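Local coordinates for protein membrane-bound lytic murein transglycosylase A (Burkholderia pseudomallei, PDB 6QK4) that probably cleaves the glycan strands of peptidoglycan between MurNAc and GlcNAc as an exolytic transglycosylase, leaving a 1,6-anhydro bond on the MurNAc residue, at residues D159-L167 against I218-V229; T284-M294 against R334-L344. All coordinates share one frame; numbering follows the deposited sequence.

In the fold
The two contacts illustrate how one chain uses different chemistry in different parts of its fold. Contact 1, within the MltA-specific insert, packs helix 161-170 against helix 215-224, its centre about 22 Å from the centre of the chain. It is only partly buried, with an apolar knob at its middle and charged groups along one side. Contact 2, within the 3D domain, is buried and more extensive: strands 285-291 and 336-346 are joined by backbone hydrogen bonds, with side chains packed on both faces. The two share no helix or strand. The centres of contacts 1 and 2 lie about 32 Å apart, on opposite sides of the chain's centre. The nearest atoms of contacts 1 and 2 are about 8 Å apart.

Contact 1: D159-L167 against I218-V229; sequences DDPIEAFFL and IKAWARANPSRV
Three side chains grip the ammonium group of Lys219. Across the contact, Glu163 forms a salt bridge with it whose hydrogen bond is weak, 3.4 Å from NZ to OE2; Asp326 adds a second salt bridge and Gln216 a hydrogen bond. Together the three partners fix the position of the ammonium group. The lysine chain slides past Ile162 in the opposite direction and then crosses Glu163 obliquely. Its CE lies 3.5 Å from Glu163 CG, so that aliphatic carbons accompany the charged ends, and the bend at the last torsion (chi4 142°) then sets where NZ points.

Beneath this polar margin, Ile162 acts as a knob in a hole formed by Ile218, Lys219, Ala222 and Val229. CG2, anti to the backbone N (CG1 at chi1 -54°), lies 3.8 Å from Lys219 CG and also meets Ile218 CG2. On the other branch, CG1 is 4.0 Å from Ala222 CB, and CD1 reaches Ile218 CG2 and Ala222 CB, with Val229 CG1 slightly farther. Pro161 CG touches Val229 CG1 at 4.2 Å. At the far end, Ile218 CD1 approaches the rim of the Phe166 ring near its plane, 3.8 Å from CZ.

Asp160 is the N-cap of the helix. Its OD1 accepts from Glu163 N at 2.9 Å and, weakly, from Ile162 N, while OD2 faces the poorly ordered Arg223 as a nearby opposite charge only. The cap thereby fixes the first turn, from which the knob projects.

Segments 161-167 and 218-224 run roughly antiparallel (144°), their axes 10.5 Å apart at the closest. Leu233 of helix 229-234 packs on Pro161 and Ile162, and Ile198 and Leu202 of helix 198-204 on Ile218. Helix 161-170 also sends Glu163 and Leu167 onto strand 101-114, and so lies between that strand and helices 198-204, 215-224 and 229-234.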
loop_
_atom_site.group_PDB
_atom_site.type_symbol
_atom_site.label_atom_id
_atom_site.label_comp_id
_atom_site.label_asym_id
_atom_site.label_seq_id
_atom_site.Cartn_x
_atom_site.Cartn_y
_atom_site.Cartn_z
ATOM N N ASP A 159 20.550 0.650 5.160
ATOM C CA ASP A 159 21.091 -0.702 5.121
ATOM C C ASP A 159 21.450 -1.170 3.727
ATOM O O ASP A 159 22.294 -2.062 3.562
ATOM C CB ASP A 159 19.966 -1.647 5.599
ATOM C CG ASP A 159 20.412 -2.547 6.623
ATOM O OD1 ASP A 159 21.600 -2.422 6.978
ATOM O OD2 ASP A 159 19.618 -3.385 7.048
ATOM N N ASP A 160 20.772 -0.625 2.720
ATOM C CA ASP A 160 20.734 -1.272 1.432
ATOM C C ASP A 160 20.508 -0.200 0.368
ATOM O O ASP A 160 19.590 0.626 0.526
ATOM C CB ASP A 160 19.600 -2.296 1.413
ATOM C CG ASP A 160 19.616 -3.143 0.179
ATOM O OD1 ASP A 160 19.329 -2.606 -0.901
ATOM O OD2 ASP A 160 19.957 -4.337 0.297
ATOM N N PRO A 161 21.282 -0.196 -0.718
ATOM C CA PRO A 161 21.147 0.884 -1.719
ATOM C C PRO A 161 19.963 0.615 -2.640
ATOM O O PRO A 161 19.382 1.567 -3.179
ATOM C CB PRO A 161 22.497 0.858 -2.459
ATOM C CG PRO A 161 22.952 -0.554 -2.344
ATOM C CD PRO A 161 22.456 -1.042 -0.967
ATOM N N ILE A 162 19.592 -0.661 -2.792
ATOM C CA ILE A 162 18.403 -1.025 -3.575
ATOM C C ILE A 162 17.128 -0.615 -2.847
ATOM O O ILE A 162 16.212 -0.039 -3.449
ATOM C CB ILE A 162 18.380 -2.537 -3.902
ATOM C CG1 ILE A 162 19.682 -2.989 -4.575
ATOM C CG2 ILE A 162 17.137 -2.895 -4.745
ATOM C CD1 ILE A 162 19.848 -2.489 -5.978
ATOM N N GLU A 163 17.049 -0.871 -1.534
ATOM C CA GLU A 163 15.925 -0.348 -0.759
ATOM C C GLU A 163 15.840 1.176 -0.809
ATOM O O GLU A 163 14.739 1.729 -0.875
ATOM C CB GLU A 163 16.010 -0.816 0.690
ATOM C CG GLU A 163 15.997 -2.323 0.815
ATOM C CD GLU A 163 16.021 -2.837 2.249
ATOM O OE1 GLU A 163 15.644 -2.102 3.171
ATOM O OE2 GLU A 163 16.410 -4.019 2.435
ATOM N N ALA A 164 16.981 1.874 -0.708
ATOM C CA ALA A 164 16.971 3.331 -0.805
ATOM C C ALA A 164 16.403 3.781 -2.146
ATOM O O ALA A 164 15.595 4.712 -2.220
ATOM C CB ALA A 164 18.407 3.872 -0.636
ATOM N N PHE A 165 16.838 3.128 -3.215
ATOM C CA PHE A 165 16.350 3.415 -4.553
ATOM C C PHE A 165 14.845 3.253 -4.639
ATOM O O PHE A 165 14.156 4.092 -5.225
ATOM C CB PHE A 165 17.039 2.471 -5.526
ATOM C CG PHE A 165 16.706 2.710 -6.951
ATOM C CD1 PHE A 165 15.571 2.115 -7.532
ATOM C CD2 PHE A 165 17.553 3.515 -7.744
ATOM C CE1 PHE A 165 15.269 2.308 -8.894
ATOM C CE2 PHE A 165 17.275 3.702 -9.131
ATOM C CZ PHE A 165 16.145 3.097 -9.691
ATOM N N PHE A 166 14.313 2.152 -4.110
ATOM C CA PHE A 166 12.857 1.973 -4.205
ATOM C C PHE A 166 12.078 2.813 -3.227
ATOM O O PHE A 166 10.908 3.107 -3.490
ATOM C CB PHE A 166 12.503 0.487 -4.070
ATOM C CG PHE A 166 12.835 -0.266 -5.337
ATOM C CD1 PHE A 166 12.147 0.022 -6.515
ATOM C CD2 PHE A 166 13.887 -1.150 -5.389
ATOM C CE1 PHE A 166 12.480 -0.600 -7.694
ATOM C CE2 PHE A 166 14.211 -1.796 -6.568
ATOM C CZ PHE A 166 13.524 -1.519 -7.721
ATOM N N LEU A 167 12.714 3.284 -2.150
ATOM C CA LEU A 167 12.051 4.283 -1.331
ATOM C C LEU A 167 11.907 5.577 -2.112
ATOM O O LEU A 167 10.877 6.251 -2.012
ATOM C CB LEU A 167 12.837 4.498 -0.036
ATOM C CG LEU A 167 12.462 5.661 0.856
ATOM C CD1 LEU A 167 11.127 5.303 1.484
ATOM C CD2 LEU A 167 13.445 5.836 1.953
ATOM N N ILE A 218 15.979 -8.086 -7.980
ATOM C CA ILE A 218 16.998 -7.071 -8.186
ATOM C C ILE A 218 17.997 -7.093 -7.034
ATOM O O ILE A 218 19.223 -7.070 -7.250
ATOM C CB ILE A 218 16.323 -5.698 -8.351
ATOM C CG1 ILE A 218 15.442 -5.696 -9.629
ATOM C CG2 ILE A 218 17.403 -4.554 -8.313
ATOM C CD1 ILE A 218 14.598 -4.462 -9.783
ATOM N N LYS A 219 17.497 -7.185 -5.794
ATOM C CA LYS A 219 18.400 -7.328 -4.648
ATOM C C LYS A 219 19.292 -8.548 -4.806
ATOM O O LYS A 219 20.463 -8.530 -4.406
ATOM C CB LYS A 219 17.619 -7.459 -3.339
ATOM C CG LYS A 219 17.007 -6.197 -2.775
ATOM C CD LYS A 219 16.621 -6.430 -1.303
ATOM C CE LYS A 219 15.679 -5.374 -0.785
ATOM N NZ LYS A 219 14.605 -5.872 0.157
ATOM N N ALA A 220 18.755 -9.633 -5.368
ATOM C CA ALA A 220 19.557 -10.841 -5.468
ATOM C C ALA A 220 20.660 -10.644 -6.495
ATOM O O ALA A 220 21.836 -10.955 -6.244
ATOM C CB ALA A 220 18.669 -12.036 -5.820
ATOM N N TRP A 221 20.294 -10.085 -7.651
ATOM C CA TRP A 221 21.279 -9.756 -8.677
ATOM C C TRP A 221 22.363 -8.824 -8.143
ATOM O O TRP A 221 23.539 -8.975 -8.488
ATOM C CB TRP A 221 20.578 -9.123 -9.873
ATOM C CG TRP A 221 21.504 -8.852 -11.009
ATOM C CD1 TRP A 221 21.748 -9.659 -12.096
ATOM C CD2 TRP A 221 22.303 -7.679 -11.191
ATOM N NE1 TRP A 221 22.667 -9.058 -12.938
ATOM C CE2 TRP A 221 23.023 -7.844 -12.404
ATOM C CE3 TRP A 221 22.491 -6.508 -10.443
ATOM C CZ2 TRP A 221 23.902 -6.871 -12.880
ATOM C CZ3 TRP A 221 23.368 -5.545 -10.917
ATOM C CH2 TRP A 221 24.055 -5.732 -12.123
ATOM N N ALA A 222 21.974 -7.831 -7.340
ATOM C CA ALA A 222 22.938 -6.919 -6.726
ATOM C C ALA A 222 23.877 -7.658 -5.781
ATOM O O ALA A 222 25.087 -7.390 -5.766
ATOM C CB ALA A 222 22.196 -5.807 -5.979
ATOM N N ARG A 223 23.325 -8.578 -4.974
ATOM C CA ARG A 223 24.129 -9.458 -4.127
ATOM C C ARG A 223 25.143 -10.243 -4.946
ATOM O O ARG A 223 26.278 -10.475 -4.502
ATOM C CB ARG A 223 23.214 -10.428 -3.381
ATOM C CG ARG A 223 23.670 -10.770 -1.988
ATOM C CD ARG A 223 23.237 -9.675 -1.030
ATOM N NE ARG A 223 21.835 -9.799 -0.630
ATOM C CZ ARG A 223 20.874 -8.935 -0.953
ATOM N NH1 ARG A 223 21.147 -7.866 -1.695
ATOM N NH2 ARG A 223 19.633 -9.139 -0.531
ATOM N N ALA A 224 24.745 -10.675 -6.145
ATOM C CA ALA A 224 25.639 -11.439 -7.003
ATOM C C ALA A 224 26.682 -10.567 -7.694
ATOM O O ALA A 224 27.775 -11.056 -7.996
ATOM C CB ALA A 224 24.826 -12.199 -8.049
ATOM N N ASN A 225 26.375 -9.291 -7.953
ATOM C CA ASN A 225 27.220 -8.417 -8.773
ATOM C C ASN A 225 27.533 -7.120 -8.032
ATOM O O ASN A 225 27.259 -6.025 -8.532
ATOM C CB ASN A 225 26.536 -8.119 -10.109
ATOM C CG ASN A 225 26.184 -9.388 -10.898
ATOM O OD1 ASN A 225 26.885 -9.772 -11.840
ATOM N ND2 ASN A 225 25.098 -10.048 -10.504
ATOM N N PRO A 226 28.171 -7.203 -6.854
ATOM C CA PRO A 226 28.293 -6.004 -6.001
ATOM C C PRO A 226 29.040 -4.860 -6.651
ATOM O O PRO A 226 28.772 -3.694 -6.328
ATOM C CB PRO A 226 29.052 -6.520 -4.768
ATOM C CG PRO A 226 29.922 -7.620 -5.314
ATOM C CD PRO A 226 29.058 -8.294 -6.400
ATOM N N SER A 227 29.982 -5.153 -7.541
ATOM C CA SER A 227 30.755 -4.126 -8.223
ATOM C C SER A 227 30.028 -3.535 -9.428
ATOM O O SER A 227 30.577 -2.646 -10.092
ATOM C CB SER A 227 32.103 -4.706 -8.658
ATOM O OG SER A 227 31.966 -5.650 -9.718
ATOM N N ARG A 228 28.819 -4.006 -9.734
ATOM C CA ARG A 228 28.003 -3.406 -10.782
ATOM C C ARG A 228 26.833 -2.589 -10.234
ATOM O O ARG A 228 26.089 -1.975 -11.022
ATOM C CB ARG A 228 27.457 -4.495 -11.695
ATOM C CG ARG A 228 28.535 -5.150 -12.585
ATOM C CD ARG A 228 27.905 -5.413 -13.934
ATOM N NE ARG A 228 27.691 -6.811 -14.223
ATOM C CZ ARG A 228 26.896 -7.240 -15.200
ATOM N NH1 ARG A 228 26.201 -6.357 -15.937
ATOM N NH2 ARG A 228 26.780 -8.555 -15.415
ATOM N N VAL A 229 26.628 -2.578 -8.914
ATOM C CA VAL A 229 25.379 -2.011 -8.399
ATOM C C VAL A 229 25.340 -0.508 -8.638
ATOM O O VAL A 229 24.316 0.042 -9.070
ATOM C CB VAL A 229 25.197 -2.346 -6.908
ATOM C CG1 VAL A 229 23.965 -1.616 -6.331
ATOM C CG2 VAL A 229 25.027 -3.827 -6.727
#

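Contact 2: T284-M294 against R334-L344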
loop_
_atom_site.group_PDB
_atom_site.type_symbol
_atom_site.label_atom_id
_atom_site.label_comp_id
_atom_site.label_asym_id
_atom_site.label_seq_id
_atom_site.Cartn_x
_atom_site.Cartn_y
_atom_site.Cartn_z
ATOM N N THR A 284 -16.428 2.999 5.363
ATOM C CA THR A 284 -17.310 1.938 4.836
ATOM C C THR A 284 -16.550 0.626 4.865
ATOM O O THR A 284 -15.455 0.542 4.288
ATOM C CB THR A 284 -17.740 2.231 3.383
ATOM O OG1 THR A 284 -18.303 3.563 3.294
ATOM C CG2 THR A 284 -18.757 1.187 2.896
ATOM N N PRO A 285 -17.087 -0.423 5.480
ATOM C CA PRO A 285 -16.509 -1.760 5.264
ATOM C C PRO A 285 -16.930 -2.265 3.890
ATOM O O PRO A 285 -18.034 -1.993 3.428
ATOM C CB PRO A 285 -17.151 -2.626 6.373
ATOM C CG PRO A 285 -17.914 -1.598 7.282
ATOM C CD PRO A 285 -18.294 -0.458 6.335
ATOM N N VAL A 286 -16.037 -3.006 3.224
ATOM C CA VAL A 286 -16.221 -3.430 1.838
ATOM C C VAL A 286 -15.823 -4.901 1.778
ATOM O O VAL A 286 -14.724 -5.264 2.219
ATOM C CB VAL A 286 -15.331 -2.654 0.841
ATOM C CG1 VAL A 286 -15.608 -3.127 -0.630
ATOM C CG2 VAL A 286 -15.595 -1.144 0.948
ATOM N N PHE A 287 -16.697 -5.758 1.197
ATOM C CA PHE A 287 -16.242 -7.107 0.925
ATOM C C PHE A 287 -15.698 -7.104 -0.492
ATOM O O PHE A 287 -16.414 -6.707 -1.425
ATOM C CB PHE A 287 -17.342 -8.174 1.108
ATOM C CG PHE A 287 -16.717 -9.556 1.135
ATOM C CD1 PHE A 287 -16.047 -9.978 2.272
ATOM C CD2 PHE A 287 -16.650 -10.339 -0.011
ATOM C CE1 PHE A 287 -15.416 -11.162 2.329
ATOM C CE2 PHE A 287 -15.955 -11.587 0.020
ATOM C CZ PHE A 287 -15.301 -11.976 1.184
ATOM N N LEU A 288 -14.408 -7.453 -0.628
ATOM C CA LEU A 288 -13.678 -7.363 -1.876
ATOM C C LEU A 288 -13.446 -8.773 -2.423
ATOM O O LEU A 288 -12.879 -9.606 -1.738
ATOM C CB LEU A 288 -12.338 -6.626 -1.622
ATOM C CG LEU A 288 -11.512 -6.281 -2.850
ATOM C CD1 LEU A 288 -12.278 -5.406 -3.845
ATOM C CD2 LEU A 288 -10.192 -5.565 -2.403
ATOM N N GLN A 289 -13.848 -8.998 -3.673
ATOM C CA GLN A 289 -13.575 -10.250 -4.364
ATOM C C GLN A 289 -12.649 -9.922 -5.519
ATOM O O GLN A 289 -13.010 -9.111 -6.378
ATOM C CB GLN A 289 -14.887 -10.839 -4.862
ATOM C CG GLN A 289 -14.635 -12.156 -5.698
ATOM C CD GLN A 289 -15.957 -12.750 -6.156
ATOM O OE1 GLN A 289 -16.980 -12.043 -6.234
ATOM N NE2 GLN A 289 -15.956 -14.040 -6.439
ATOM N N THR A 290 -11.459 -10.530 -5.528
ATOM C CA THR A 290 -10.449 -10.201 -6.545
ATOM C C THR A 290 -9.495 -11.419 -6.670
ATOM O O THR A 290 -9.895 -12.547 -6.351
ATOM C CB THR A 290 -9.796 -8.831 -6.225
ATOM O OG1 THR A 290 -8.903 -8.512 -7.292
ATOM C CG2 THR A 290 -8.934 -8.852 -4.933
ATOM N N THR A 291 -8.257 -11.219 -7.118
ATOM C CA THR A 291 -7.277 -12.302 -7.180
ATOM C C THR A 291 -5.924 -11.799 -6.691
ATOM O O THR A 291 -5.674 -10.597 -6.640
ATOM C CB THR A 291 -7.107 -12.876 -8.621
ATOM O OG1 THR A 291 -6.899 -11.792 -9.540
ATOM C CG2 THR A 291 -8.365 -13.625 -9.052
ATOM N N ARG A 292 -5.026 -12.766 -6.380
ATOM C CA ARG A 292 -3.681 -12.410 -5.912
ATOM C C ARG A 292 -2.773 -12.107 -7.092
ATOM O O ARG A 292 -2.800 -12.821 -8.080
ATOM C CB ARG A 292 -3.073 -13.558 -5.139
ATOM C CG ARG A 292 -3.816 -13.984 -3.927
ATOM C CD ARG A 292 -2.863 -14.723 -2.997
ATOM N NE ARG A 292 -3.523 -14.801 -1.711
ATOM C CZ ARG A 292 -3.222 -14.045 -0.675
ATOM N NH1 ARG A 292 -2.207 -13.193 -0.762
ATOM N NH2 ARG A 292 -3.898 -14.188 0.456
ATOM N N PRO A 293 -1.889 -11.136 -6.952
ATOM C CA PRO A 293 -1.123 -10.661 -8.116
ATOM C C PRO A 293 -0.183 -11.679 -8.760
ATOM O O PRO A 293 -0.012 -11.649 -9.988
ATOM C CB PRO A 293 -0.329 -9.470 -7.543
ATOM C CG PRO A 293 -0.520 -9.495 -6.041
ATOM C CD PRO A 293 -1.810 -10.250 -5.772
ATOM N N MET A 294 0.498 -12.525 -7.996
ATOM C CA MET A 294 1.511 -13.337 -8.688
ATOM C C MET A 294 1.003 -14.721 -9.034
ATOM O O MET A 294 1.344 -15.274 -10.092
ATOM C CB MET A 294 2.798 -13.463 -7.856
ATOM C CG MET A 294 3.235 -12.161 -7.199
ATOM S SD MET A 294 4.243 -11.197 -8.337
ATOM C CE MET A 294 5.789 -11.050 -7.466
ATOM N N ARG A 334 2.722 -5.608 -8.487
ATOM C CA ARG A 334 2.166 -6.427 -9.537
ATOM C C ARG A 334 0.643 -6.420 -9.523
ATOM O O ARG A 334 0.042 -7.089 -10.352
ATOM C CB ARG A 334 2.667 -7.861 -9.389
ATOM C CG ARG A 334 4.200 -8.008 -9.400
ATOM C CD ARG A 334 4.822 -7.479 -10.695
ATOM N NE ARG A 334 5.736 -6.349 -10.446
ATOM C CZ ARG A 334 5.901 -5.294 -11.256
ATOM N NH1 ARG A 334 5.211 -5.194 -12.390
ATOM N NH2 ARG A 334 6.755 -4.321 -10.925
ATOM N N MET A 335 -0.002 -5.716 -8.587
ATOM C CA MET A 335 -1.448 -5.902 -8.430
ATOM C C MET A 335 -2.189 -5.001 -9.419
ATOM O O MET A 335 -2.107 -3.762 -9.352
ATOM C CB MET A 335 -1.919 -5.635 -6.980
ATOM C CG MET A 335 -3.235 -6.609 -6.601
ATOM S SD MET A 335 -3.796 -5.884 -5.175
ATOM C CE MET A 335 -5.210 -7.089 -5.141
ATOM N N LYS A 336 -2.983 -5.628 -10.298
ATOM C CA LYS A 336 -3.782 -4.880 -11.266
ATOM C C LYS A 336 -4.854 -5.849 -11.730
ATOM O O LYS A 336 -4.725 -6.506 -12.778
ATOM C CB LYS A 336 -2.916 -4.373 -12.432
ATOM C CG LYS A 336 -3.648 -3.340 -13.301
ATOM C CD LYS A 336 -2.793 -2.750 -14.468
ATOM C CE LYS A 336 -3.794 -2.117 -15.471
ATOM N NZ LYS A 336 -3.183 -1.024 -16.263
ATOM N N GLN A 337 -5.848 -6.056 -10.858
ATOM C CA GLN A 337 -6.734 -7.216 -10.907
ATOM C C GLN A 337 -8.179 -6.777 -11.047
ATOM O O GLN A 337 -8.612 -5.810 -10.405
ATOM C CB GLN A 337 -6.627 -8.101 -9.610
ATOM C CG GLN A 337 -5.217 -8.264 -9.049
ATOM C CD GLN A 337 -4.276 -8.979 -10.033
ATOM O OE1 GLN A 337 -3.210 -8.440 -10.462
ATOM N NE2 GLN A 337 -4.683 -10.192 -10.450
ATOM N N ASN A 338 -8.944 -7.570 -11.821
ATOM C CA ASN A 338 -10.393 -7.343 -11.804
ATOM C C ASN A 338 -10.940 -7.658 -10.419
ATOM O O ASN A 338 -10.436 -8.554 -9.716
ATOM C CB ASN A 338 -11.105 -8.247 -12.789
ATOM C CG ASN A 338 -12.571 -7.901 -12.938
ATOM O OD1 ASN A 338 -12.941 -6.712 -13.084
ATOM N ND2 ASN A 338 -13.440 -8.965 -12.876
ATOM N N GLY A 339 -11.991 -6.904 -10.047
ATOM C CA GLY A 339 -12.605 -7.050 -8.730
ATOM C C GLY A 339 -14.092 -6.748 -8.683
ATOM O O GLY A 339 -14.661 -6.114 -9.578
ATOM N N ARG A 340 -14.707 -7.231 -7.604
ATOM C CA ARG A 340 -16.124 -6.986 -7.261
ATOM C C ARG A 340 -16.235 -6.515 -5.804
ATOM O O ARG A 340 -15.467 -6.942 -4.915
ATOM C CB ARG A 340 -16.955 -8.256 -7.416
ATOM C CG ARG A 340 -17.066 -8.724 -8.854
ATOM C CD ARG A 340 -17.883 -7.742 -9.701
ATOM N NE ARG A 340 -17.944 -8.192 -11.115
ATOM C CZ ARG A 340 -18.822 -9.086 -11.625
ATOM N NH1 ARG A 340 -19.723 -9.708 -10.840
ATOM N NH2 ARG A 340 -18.710 -9.403 -12.945
ATOM N N MET A 341 -17.223 -5.675 -5.534
ATOM C CA MET A 341 -17.388 -5.092 -4.192
ATOM C C MET A 341 -18.817 -5.204 -3.702
ATOM O O MET A 341 -19.763 -5.073 -4.489
ATOM C CB MET A 341 -17.032 -3.577 -4.163
ATOM C CG MET A 341 -15.580 -3.394 -4.281
ATOM S SD MET A 341 -15.397 -1.539 -4.292
ATOM C CE MET A 341 -13.614 -1.484 -4.318
ATOM N N TRP A 342 -18.953 -5.415 -2.389
ATOM C CA TRP A 342 -20.177 -5.158 -1.637
ATOM C C TRP A 342 -19.860 -4.177 -0.522
ATOM O O TRP A 342 -18.903 -4.395 0.240
ATOM C CB TRP A 342 -20.723 -6.454 -0.998
ATOM C CG TRP A 342 -21.130 -7.485 -2.048
ATOM C CD1 TRP A 342 -22.416 -7.808 -2.395
ATOM C CD2 TRP A 342 -20.264 -8.276 -2.919
ATOM N NE1 TRP A 342 -22.401 -8.775 -3.430
ATOM C CE2 TRP A 342 -21.101 -9.022 -3.781
ATOM C CE3 TRP A 342 -18.862 -8.363 -3.083
ATOM C CZ2 TRP A 342 -20.592 -9.941 -4.735
ATOM C CZ3 TRP A 342 -18.344 -9.244 -4.098
ATOM C CH2 TRP A 342 -19.231 -10.024 -4.890
ATOM N N LEU A 343 -20.670 -3.117 -0.392
ATOM C CA LEU A 343 -20.518 -2.175 0.719
ATOM C C LEU A 343 -21.395 -2.625 1.879
ATOM O O LEU A 343 -22.549 -3.026 1.675
ATOM C CB LEU A 343 -20.932 -0.774 0.275
ATOM C CG LEU A 343 -20.265 -0.159 -0.951
ATOM C CD1 LEU A 343 -20.440 1.367 -0.957
ATOM C CD2 LEU A 343 -18.805 -0.408 -1.019
ATOM N N LEU A 344 -20.855 -2.607 3.077
ATOM C CA LEU A 344 -21.652 -2.937 4.253
ATOM C C LEU A 344 -22.190 -1.649 4.881
ATOM O O LEU A 344 -21.455 -0.680 5.024
ATOM C CB LEU A 344 -20.819 -3.650 5.313
ATOM C CG LEU A 344 -20.440 -5.127 5.073
ATOM C CD1 LEU A 344 -19.639 -5.307 3.874
ATOM C CD2 LEU A 344 -19.695 -5.596 6.250
HETATM O O HOH W 1 -9.208 -10.737 -10.591
#
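Gln289 and Trp342 meet at the indole's edge: the amide oxygen OE1 lies in the ring plane, 3.3 Å from CH2, with the amide turned 37° from the ring. The extended glutamine chain carries it there, CG being anti to the backbone N (chi1 177°). The edge of Trp342 also meets Phe287 O, and its CE3 approaches the rim of the Phe287 ring. On the other face, Met341 lies beside Leu288, its CG touching both Val286 CG1 (3.7 Å) and Leu288 CD1 (3.9 Å).

An antiparallel ladder sets this register. Phe287 pairs with Trp342, and Gln289 with Arg340, through reciprocal backbone bonds. Beyond Gly339 side chains take over: Thr290 OG1 donates to Asn338 O at 2.9 Å from above the carbonyl plane, and Gln337 NE2 to Thr291 OG1 at 2.9 Å. A water joins that hydroxyl to Asn338 O. Since Gln337 OE1 accepts from Lys336 N, this amide is held at both ends. Thr291 O, buried here, has no partner in the model.

Farther out, Asp100 holds Arg340 and Asn338, and strand 298-307 pairs with the other edge of strand 285-291. This pair lies within the 3D domain, consistent with the double-psi beta-barrel fold of its clan.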